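Local atomic coordinates of phosphoribosylformylglycinamidine cyclo-ligase (Thermus thermophilus HB8, PDB entry 5AVM), a protein that probably catalyses the ATP-dependent ring closure that turns formylglycinamidine ribonucleotide into 5-aminoimidazole ribonucleotide in de novo purine biosynthesis. Residues B[178-183]-B[225-230]; B[88-93]-B[243-248]; B[79-84]-B[126-131]. All coordinates share one frame; numbering follows the deposited sequence.

Interaction 1 (B[178-183]-B[225-230])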
loop_
_atom_site.group_PDB
_atom_site.type_symbol
_atom_site.label_atom_id
_atom_site.label_comp_id
_atom_site.label_asym_id
_atom_site.label_seq_id
_atom_site.Cartn_x
_atom_site.Cartn_y
_atom_site.Cartn_z
ATOM N N LEU B 178 15.167 -13.458 23.043
ATOM C CA LEU B 178 15.779 -14.347 22.066
ATOM C C LEU B 178 15.787 -13.645 20.713
ATOM O O LEU B 178 14.740 -13.321 20.161
ATOM C CB LEU B 178 14.979 -15.649 21.995
ATOM C CG LEU B 178 15.567 -16.912 21.360
ATOM C CD1 LEU B 178 14.668 -18.073 21.736
ATOM C CD2 LEU B 178 15.679 -16.790 19.843
ATOM N N ALA B 179 16.979 -13.402 20.187
ATOM C CA ALA B 179 17.104 -12.731 18.912
ATOM C C ALA B 179 17.390 -13.718 17.806
ATOM O O ALA B 179 18.136 -14.673 17.992
ATOM C CB ALA B 179 18.210 -11.693 18.976
ATOM N N LEU B 180 16.766 -13.491 16.656
ATOM C CA LEU B 180 16.977 -14.321 15.481
ATOM C C LEU B 180 17.885 -13.438 14.630
ATOM O O LEU B 180 17.604 -12.250 14.434
ATOM C CB LEU B 180 15.654 -14.603 14.772
ATOM C CG LEU B 180 14.614 -15.322 15.632
ATOM C CD1 LEU B 180 13.423 -15.683 14.769
ATOM C CD2 LEU B 180 15.234 -16.573 16.259
ATOM N N PRO B 181 18.990 -14.007 14.118
ATOM C CA PRO B 181 19.985 -13.311 13.295
ATOM C C PRO B 181 19.539 -12.661 11.993
ATOM O O PRO B 181 18.897 -13.290 11.156
ATOM C CB PRO B 181 21.047 -14.385 13.074
ATOM C CG PRO B 181 20.230 -15.638 13.004
ATOM C CD PRO B 181 19.277 -15.456 14.164
ATOM N N SER B 182 19.908 -11.395 11.833
ATOM C CA SER B 182 19.587 -10.646 10.629
ATOM C C SER B 182 20.609 -11.049 9.572
ATOM O O SER B 182 21.673 -11.573 9.911
ATOM C CB SER B 182 19.663 -9.137 10.888
ATOM O OG SER B 182 21.000 -8.695 11.018
ATOM N N SER B 183 20.288 -10.803 8.302
ATOM C CA SER B 183 21.163 -11.166 7.190
ATOM C C SER B 183 22.002 -9.992 6.717
ATOM O O SER B 183 22.679 -10.065 5.692
ATOM C CB SER B 183 20.329 -11.650 6.016
ATOM O OG SER B 183 19.648 -10.551 5.440
ATOM N N LEU B 225 9.684 -16.969 8.922
ATOM C CA LEU B 225 8.477 -17.788 8.897
ATOM C C LEU B 225 8.814 -19.242 9.251
ATOM O O LEU B 225 8.151 -19.860 10.094
ATOM C CB LEU B 225 7.802 -17.697 7.512
ATOM C CG LEU B 225 6.430 -18.373 7.307
ATOM C CD1 LEU B 225 5.462 -17.958 8.405
ATOM C CD2 LEU B 225 5.878 -18.005 5.933
ATOM N N LYS B 226 9.854 -19.776 8.618
ATOM C CA LYS B 226 10.285 -21.147 8.867
ATOM C C LYS B 226 10.559 -21.329 10.363
ATOM O O LYS B 226 10.135 -22.311 10.970
ATOM C CB LYS B 226 11.524 -21.442 8.016
ATOM C CG LYS B 226 11.296 -21.104 6.532
ATOM C CD LYS B 226 12.521 -21.311 5.637
ATOM C CE LYS B 226 12.788 -22.783 5.334
ATOM N NZ LYS B 226 13.949 -22.959 4.408
ATOM N N GLU B 227 11.252 -20.361 10.959
ATOM C CA GLU B 227 11.559 -20.398 12.387
ATOM C C GLU B 227 10.279 -20.560 13.196
ATOM O O GLU B 227 10.044 -21.602 13.804
ATOM C CB GLU B 227 12.240 -19.104 12.820
ATOM C CG GLU B 227 13.749 -19.152 12.870
ATOM C CD GLU B 227 14.408 -19.109 11.516
ATOM O OE1 GLU B 227 13.709 -18.844 10.517
ATOM O OE2 GLU B 227 15.638 -19.329 11.461
ATOM N N PHE B 228 9.461 -19.508 13.191
ATOM C CA PHE B 228 8.194 -19.477 13.914
ATOM C C PHE B 228 7.382 -20.753 13.790
ATOM O O PHE B 228 6.859 -21.255 14.783
ATOM C CB PHE B 228 7.347 -18.285 13.450
ATOM C CG PHE B 228 7.717 -16.995 14.114
ATOM C CD1 PHE B 228 8.931 -16.377 13.838
ATOM C CD2 PHE B 228 6.880 -16.425 15.067
ATOM C CE1 PHE B 228 9.311 -15.205 14.514
ATOM C CE2 PHE B 228 7.252 -15.254 15.747
ATOM C CZ PHE B 228 8.471 -14.646 15.468
ATOM N N ARG B 229 7.267 -21.280 12.578
ATOM C CA ARG B 229 6.507 -22.502 12.383
ATOM C C ARG B 229 7.099 -23.637 13.211
ATOM O O ARG B 229 6.371 -24.443 13.786
ATOM C CB ARG B 229 6.453 -22.859 10.895
ATOM C CG ARG B 229 5.404 -22.042 10.145
ATOM C CD ARG B 229 5.481 -22.213 8.634
ATOM N NE ARG B 229 4.365 -21.558 7.943
ATOM C CZ ARG B 229 4.321 -21.347 6.628
ATOM N NH1 ARG B 229 5.332 -21.735 5.859
ATOM N NH2 ARG B 229 3.266 -20.751 6.079
ATOM N N LEU B 230 8.423 -23.679 13.298
ATOM C CA LEU B 230 9.091 -24.715 14.074
ATOM C C LEU B 230 8.713 -24.595 15.541
ATOM O O LEU B 230 8.577 -25.600 16.240
ATOM C CB LEU B 230 10.608 -24.593 13.940
ATOM C CG LEU B 230 11.195 -24.765 12.541
ATOM C CD1 LEU B 230 12.702 -24.556 12.607
ATOM C CD2 LEU B 230 10.852 -26.151 12.006
#
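Leu180, Glu227 and Phe228 are the residues that meet where strand 176-181 faces helix 225-233. Leu178 is turned to Leu302 and helix 306-313, and Ala179 lies against Leu298, so these two serve other elements. At Leu180 the CB points to helix 225-233, and the CA atoms of Leu180 and Glu227, 8.7 Å apart, mark the nearest approach of the two backbones.

A single methyl, Leu180 CD1, makes all the close approaches between the two segments. The CG of Leu180 stands beside its backbone N, and CD1 continues anti to CA (chi2 -173°), which carries this branch outward to the helix. There it lies 4.0 Å from Glu227 CG and 4.1 Å from Glu227 CB. Glu227 therefore offers its aliphatic stem and not its carboxylate; the chain bends at chi2 (75°), and the two side chains run antiparallel alongside each other. The same Leu180 CD1 is 4.1 Å from Phe228 CE1, approaching the ring obliquely. Phe228 sets out across the line of contact, but its ring end swings back to the strand and also touches Met300 and Leu302 of the adjacent strand 298-304. Beyond Leu180 the chain leaves the helix, although Pro181 O is still hydrogen-bonded to Tyr224 OH, just ahead of the helix's first turn.

The buried surface is small, 100 Å² in all, and the meeting groups are methyl, methylene and aromatic carbon. Such carbon-to-carbon contacts carry little directional preference, so here the fit rests on shape, and polar ties such as that of Pro181 to Tyr224 are made outside the two segments.

Interaction 2 (B[88-93]-B[243-248])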
loop_
_atom_site.group_PDB
_atom_site.type_symbol
_atom_site.label_atom_id
_atom_site.label_comp_id
_atom_site.label_asym_id
_atom_site.label_seq_id
_atom_site.Cartn_x
_atom_site.Cartn_y
_atom_site.Cartn_z
ATOM N N VAL B 88 6.444 -10.303 5.784
ATOM C CA VAL B 88 6.200 -11.532 6.517
ATOM C C VAL B 88 6.559 -11.368 7.995
ATOM O O VAL B 88 5.819 -11.814 8.869
ATOM C CB VAL B 88 7.009 -12.712 5.908
ATOM C CG1 VAL B 88 6.954 -13.927 6.822
ATOM C CG2 VAL B 88 6.448 -13.071 4.538
ATOM N N ASN B 89 7.682 -10.710 8.275
ATOM C CA ASN B 89 8.132 -10.522 9.650
ATOM C C ASN B 89 7.260 -9.595 10.475
ATOM O O ASN B 89 7.044 -9.848 11.653
ATOM C CB ASN B 89 9.579 -10.017 9.688
ATOM C CG ASN B 89 10.590 -11.082 9.275
ATOM O OD1 ASN B 89 10.229 -12.236 9.000
ATOM N ND2 ASN B 89 11.868 -10.698 9.231
ATOM N N ASP B 90 6.774 -8.513 9.879
ATOM C CA ASP B 90 5.912 -7.585 10.613
ATOM C C ASP B 90 4.640 -8.292 11.071
ATOM O O ASP B 90 4.013 -7.899 12.061
ATOM C CB ASP B 90 5.558 -6.376 9.741
ATOM C CG ASP B 90 6.511 -5.210 9.946
ATOM O OD1 ASP B 90 7.575 -5.407 10.576
ATOM O OD2 ASP B 90 6.198 -4.092 9.479
ATOM N N LEU B 91 4.275 -9.344 10.341
ATOM C CA LEU B 91 3.093 -10.135 10.649
ATOM C C LEU B 91 3.447 -11.196 11.693
ATOM O O LEU B 91 2.672 -11.439 12.616
ATOM C CB LEU B 91 2.547 -10.789 9.371
ATOM C CG LEU B 91 1.081 -10.498 9.020
ATOM C CD1 LEU B 91 0.878 -9.013 8.767
ATOM C CD2 LEU B 91 0.690 -11.284 7.790
ATOM N N LEU B 92 4.620 -11.817 11.556
ATOM C CA LEU B 92 5.059 -12.831 12.512
ATOM C C LEU B 92 5.181 -12.240 13.907
ATOM O O LEU B 92 5.082 -12.959 14.897
ATOM C CB LEU B 92 6.401 -13.426 12.094
ATOM C CG LEU B 92 6.380 -14.368 10.885
ATOM C CD1 LEU B 92 7.812 -14.736 10.506
ATOM C CD2 LEU B 92 5.562 -15.612 11.202
ATOM N N ALA B 93 5.402 -10.931 13.981
ATOM C CA ALA B 93 5.517 -10.238 15.262
ATOM C C ALA B 93 4.157 -10.202 15.950
ATOM O O ALA B 93 4.071 -10.122 17.173
ATOM C CB ALA B 93 6.020 -8.825 15.045
ATOM N N HIS B 243 10.107 -6.900 15.384
ATOM C CA HIS B 243 10.831 -6.972 14.133
ATOM C C HIS B 243 11.659 -5.700 14.228
ATOM O O HIS B 243 11.100 -4.622 14.421
ATOM C CB HIS B 243 9.878 -6.894 12.948
ATOM C CG HIS B 243 10.539 -7.145 11.629
ATOM N ND1 HIS B 243 10.028 -6.676 10.440
ATOM C CD2 HIS B 243 11.665 -7.826 11.312
ATOM C CE1 HIS B 243 10.812 -7.056 9.445
ATOM N NE2 HIS B 243 11.811 -7.757 9.948
ATOM N N ILE B 244 12.982 -5.828 14.136
ATOM C CA ILE B 244 13.885 -4.674 14.241
ATOM C C ILE B 244 14.098 -4.008 12.886
ATOM O O ILE B 244 14.990 -4.376 12.111
ATOM C CB ILE B 244 15.254 -5.083 14.840
ATOM C CG1 ILE B 244 15.021 -5.851 16.148
ATOM C CG2 ILE B 244 16.117 -3.848 15.083
ATOM C CD1 ILE B 244 14.029 -5.176 17.090
ATOM N N THR B 245 13.255 -3.015 12.631
ATOM C CA THR B 245 13.259 -2.270 11.395
ATOM C C THR B 245 13.648 -0.818 11.670
ATOM O O THR B 245 14.498 -0.560 12.519
ATOM C CB THR B 245 11.868 -2.352 10.744
ATOM O OG1 THR B 245 10.872 -1.959 11.696
ATOM C CG2 THR B 245 11.582 -3.781 10.287
ATOM N N GLY B 246 13.033 0.120 10.955
ATOM C CA GLY B 246 13.349 1.526 11.141
ATOM C C GLY B 246 13.376 1.909 12.601
ATOM O O GLY B 246 12.444 1.595 13.337
ATOM N N GLY B 247 14.443 2.583 13.024
ATOM C CA GLY B 247 14.559 2.992 14.416
ATOM C C GLY B 247 15.466 2.083 15.233
ATOM O O GLY B 247 15.911 2.453 16.318
ATOM N N GLY B 248 15.728 0.886 14.712
ATOM C CA GLY B 248 16.587 -0.059 15.397
ATOM C C GLY B 248 15.975 -0.707 16.625
ATOM O O GLY B 248 14.786 -0.560 16.912
HETATM O O HOH W 1 7.576 -2.226 11.997
#
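A nearly straight hydrogen bond ties His243 to Asp90: His243 ND1 donates to Asp90 OD1 at 2.8 Å, with an N-H...O angle of 164°. The acceptor lies in the imidazole plane, whereas the ring nitrogen meets OD1 on its anti side and 34° out of the carboxylate plane, the two planes being almost perpendicular. The CG of His243 runs anti to its backbone N (chi1 -172°), which projects the ring to the helix.

Carbon atoms cover both ring faces: Asn89 CB over the centre of one, modelled implausibly close for a CH-pi contact, and Thr245 CG2 nearer the rim of the other. The amide of Asn89 stands nearly upright to the ring, with ND2 3.0 Å from His243 NE2, but its stronger ties lie elsewhere: ND2 bonds to Arg222 O and OD1 to Tyr224 N. His243 NE2 is hydrogen-bonded to His221 NE2, so both ring nitrogens are engaged.

A water provides a looser link, with weak bonds to Asp90 OD2 (3.4 Å) and Thr245 OG1 (3.3 Å). A phenylalanine in place of His243 has no ring nitrogens, and would probably leave Asp90 OD1 without its N-H partner, close to Asp61, and His221 NE2 without its mate.

After Thr245 the chain makes a type II turn, Gly248 N bonding to Thr245 O at 2.9 Å; a side chain at Gly247 would collide with the carbonyl oxygen of Gly246. A histidine paired with a carboxylate of the other domain and followed by a glycine-rich turn, Gly246 to Gly248, is consistent with a place in the cleft between the two domains of the AIR synthase family.

Interaction 3 (B[79-84]-B[126-131]); sequences LGFDLV and CRAHGI
A Schellman motif ends helix 112-129, and the last turn before it is the surface on which Phe81 and Val84 of helix 79-92 pack. The evidence for the motif is the bond from Ile131 N to Cys126 O at 3.0 Å, with a weak one from Gly130 N to Arg127 O at 3.3 Å, and the positive phi of Gly130 (69°). Cys126 O also accepts from His129 N at 2.8 Å, the two donors arriving from opposite faces of its carbonyl plane.

Val84 straddles this turn with its two methyls. With CG1 anti to the backbone N (chi1 170°) and CG2 beside it, the branches diverge: CG2 lies 3.8 Å from Cys126 SG, and CG1 lies 4.1 Å from His129 CD2, oblique to the imidazole. Although the CB of Cys126 points away from helix 79-92, its sulfur still reaches Val84. Farther out, Phe81 CE2 rests 4.1 Å from Ala128 CB, extending the apolar contact to the exposed side of the helix. The polar end of His129 is held by Asn85, whose OD1 is hydrogen-bonded to His129 NE2, one residue beyond Val84.

Ala125, just before Cys126, lies against Phe81 and Val84. Strand 97-107 backs this helix pair, and its Phe101 touches Val84 and Cys126 alike, consistent with both helices lying on one side of the N-terminal domain's sheet.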
loop_
_atom_site.group_PDB
_atom_site.type_symbol
_atom_site.label_atom_id
_atom_site.label_comp_id
_atom_site.label_asym_id
_atom_site.label_seq_id
_atom_site.Cartn_x
_atom_site.Cartn_y
_atom_site.Cartn_z
ATOM N N LEU B 79 15.177 -7.241 -4.437
ATOM C CA LEU B 79 14.170 -6.334 -3.896
ATOM C C LEU B 79 12.821 -7.013 -3.643
ATOM O O LEU B 79 12.078 -6.617 -2.739
ATOM C CB LEU B 79 14.017 -5.113 -4.818
ATOM C CG LEU B 79 15.290 -4.258 -4.923
ATOM C CD1 LEU B 79 15.022 -3.006 -5.737
ATOM C CD2 LEU B 79 15.767 -3.874 -3.535
ATOM N N GLY B 80 12.515 -8.046 -4.424
ATOM C CA GLY B 80 11.264 -8.756 -4.238
ATOM C C GLY B 80 11.240 -9.470 -2.900
ATOM O O GLY B 80 10.207 -9.558 -2.244
ATOM N N PHE B 81 12.382 -9.996 -2.485
ATOM C CA PHE B 81 12.441 -10.684 -1.204
ATOM C C PHE B 81 12.514 -9.681 -0.056
ATOM O O PHE B 81 11.972 -9.921 1.026
ATOM C CB PHE B 81 13.639 -11.646 -1.160
ATOM C CG PHE B 81 13.499 -12.828 -2.083
ATOM C CD1 PHE B 81 13.582 -12.664 -3.468
ATOM C CD2 PHE B 81 13.257 -14.104 -1.571
ATOM C CE1 PHE B 81 13.426 -13.748 -4.329
ATOM C CE2 PHE B 81 13.098 -15.198 -2.422
ATOM C CZ PHE B 81 13.183 -15.019 -3.805
ATOM N N ASP B 82 13.178 -8.554 -0.291
ATOM C CA ASP B 82 13.293 -7.531 0.736
ATOM C C ASP B 82 11.919 -7.087 1.204
ATOM O O ASP B 82 11.676 -6.969 2.400
ATOM C CB ASP B 82 14.077 -6.318 0.219
ATOM C CG ASP B 82 15.589 -6.558 0.199
ATOM O OD1 ASP B 82 16.158 -6.925 1.255
ATOM O OD2 ASP B 82 16.214 -6.374 -0.873
ATOM N N LEU B 83 11.012 -6.850 0.260
ATOM C CA LEU B 83 9.656 -6.411 0.595
ATOM C C LEU B 83 8.794 -7.507 1.227
ATOM O O LEU B 83 8.209 -7.322 2.294
ATOM C CB LEU B 83 8.955 -5.882 -0.659
ATOM C CG LEU B 83 7.518 -5.406 -0.457
ATOM C CD1 LEU B 83 7.452 -4.413 0.698
ATOM C CD2 LEU B 83 7.022 -4.783 -1.743
ATOM N N VAL B 84 8.715 -8.645 0.549
ATOM C CA VAL B 84 7.922 -9.771 1.019
ATOM C C VAL B 84 8.388 -10.263 2.386
ATOM O O VAL B 84 7.572 -10.446 3.296
ATOM C CB VAL B 84 7.966 -10.921 -0.014
ATOM C CG1 VAL B 84 7.344 -12.182 0.556
ATOM C CG2 VAL B 84 7.223 -10.491 -1.269
ATOM N N CYS B 126 7.270 -14.600 -3.085
ATOM C CA CYS B 126 5.994 -15.096 -2.592
ATOM C C CYS B 126 5.891 -16.598 -2.737
ATOM O O CYS B 126 5.607 -17.290 -1.767
ATOM C CB CYS B 126 4.834 -14.448 -3.340
ATOM S SG CYS B 126 4.587 -12.734 -2.927
ATOM N N ARG B 127 6.119 -17.108 -3.943
ATOM C CA ARG B 127 6.017 -18.544 -4.136
ATOM C C ARG B 127 7.067 -19.295 -3.323
ATOM O O ARG B 127 6.926 -20.494 -3.078
ATOM C CB ARG B 127 6.089 -18.919 -5.628
ATOM C CG ARG B 127 7.406 -18.703 -6.318
ATOM C CD ARG B 127 7.342 -19.189 -7.776
ATOM N NE ARG B 127 7.116 -20.633 -7.896
ATOM C CZ ARG B 127 5.932 -21.205 -8.119
ATOM N NH1 ARG B 127 4.836 -20.463 -8.251
ATOM N NH2 ARG B 127 5.845 -22.526 -8.213
ATOM N N ALA B 128 8.102 -18.580 -2.882
ATOM C CA ALA B 128 9.159 -19.180 -2.071
ATOM C C ALA B 128 8.598 -19.493 -0.689
ATOM O O ALA B 128 9.092 -20.384 0.012
ATOM C CB ALA B 128 10.342 -18.224 -1.946
ATOM N N HIS B 129 7.557 -18.754 -0.310
ATOM C CA HIS B 129 6.912 -18.930 0.985
ATOM C C HIS B 129 5.531 -19.555 0.842
ATOM O O HIS B 129 4.823 -19.727 1.831
ATOM C CB HIS B 129 6.782 -17.583 1.689
ATOM C CG HIS B 129 8.094 -16.976 2.074
ATOM N ND1 HIS B 129 8.933 -17.548 3.006
ATOM C CD2 HIS B 129 8.707 -15.841 1.664
ATOM C CE1 HIS B 129 10.004 -16.790 3.156
ATOM N NE2 HIS B 129 9.891 -15.748 2.353
ATOM N N GLY B 130 5.154 -19.891 -0.387
ATOM C CA GLY B 130 3.847 -20.480 -0.626
ATOM C C GLY B 130 2.723 -19.488 -0.394
ATOM O O GLY B 130 1.589 -19.861 -0.101
ATOM N N ILE B 131 3.043 -18.210 -0.530
ATOM C CA ILE B 131 2.070 -17.152 -0.326
ATOM C C ILE B 131 1.472 -16.730 -1.663
ATOM O O ILE B 131 2.201 -16.355 -2.589
ATOM C CB ILE B 131 2.738 -15.915 0.337
ATOM C CG1 ILE B 131 3.366 -16.320 1.669
ATOM C CG2 ILE B 131 1.721 -14.806 0.555
ATOM C CD1 ILE B 131 4.273 -15.261 2.251
#

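Helix 79-92 carries both interaction 2 and interaction 3, which lie on its later and earlier turns and touch through Val88 and Ile131. Interaction 3 stays within the N-terminal domain and interaction 1 within the C-terminal one, whereas interaction 2 joins the two. Interaction 1 is nested inside the chain loop closed by interaction 2 and meets it through Leu225 and Phe228 against Val88 and Leu92. Chemistry follows place: interaction 1 is buried and apolar, and interaction 3 is apolar too but runs out to an exposed edge, while interaction 2, nearest the chain centre, combines a directed His-Asp bond with contact over a ring face, and a weakly held water, at a partly buried junction.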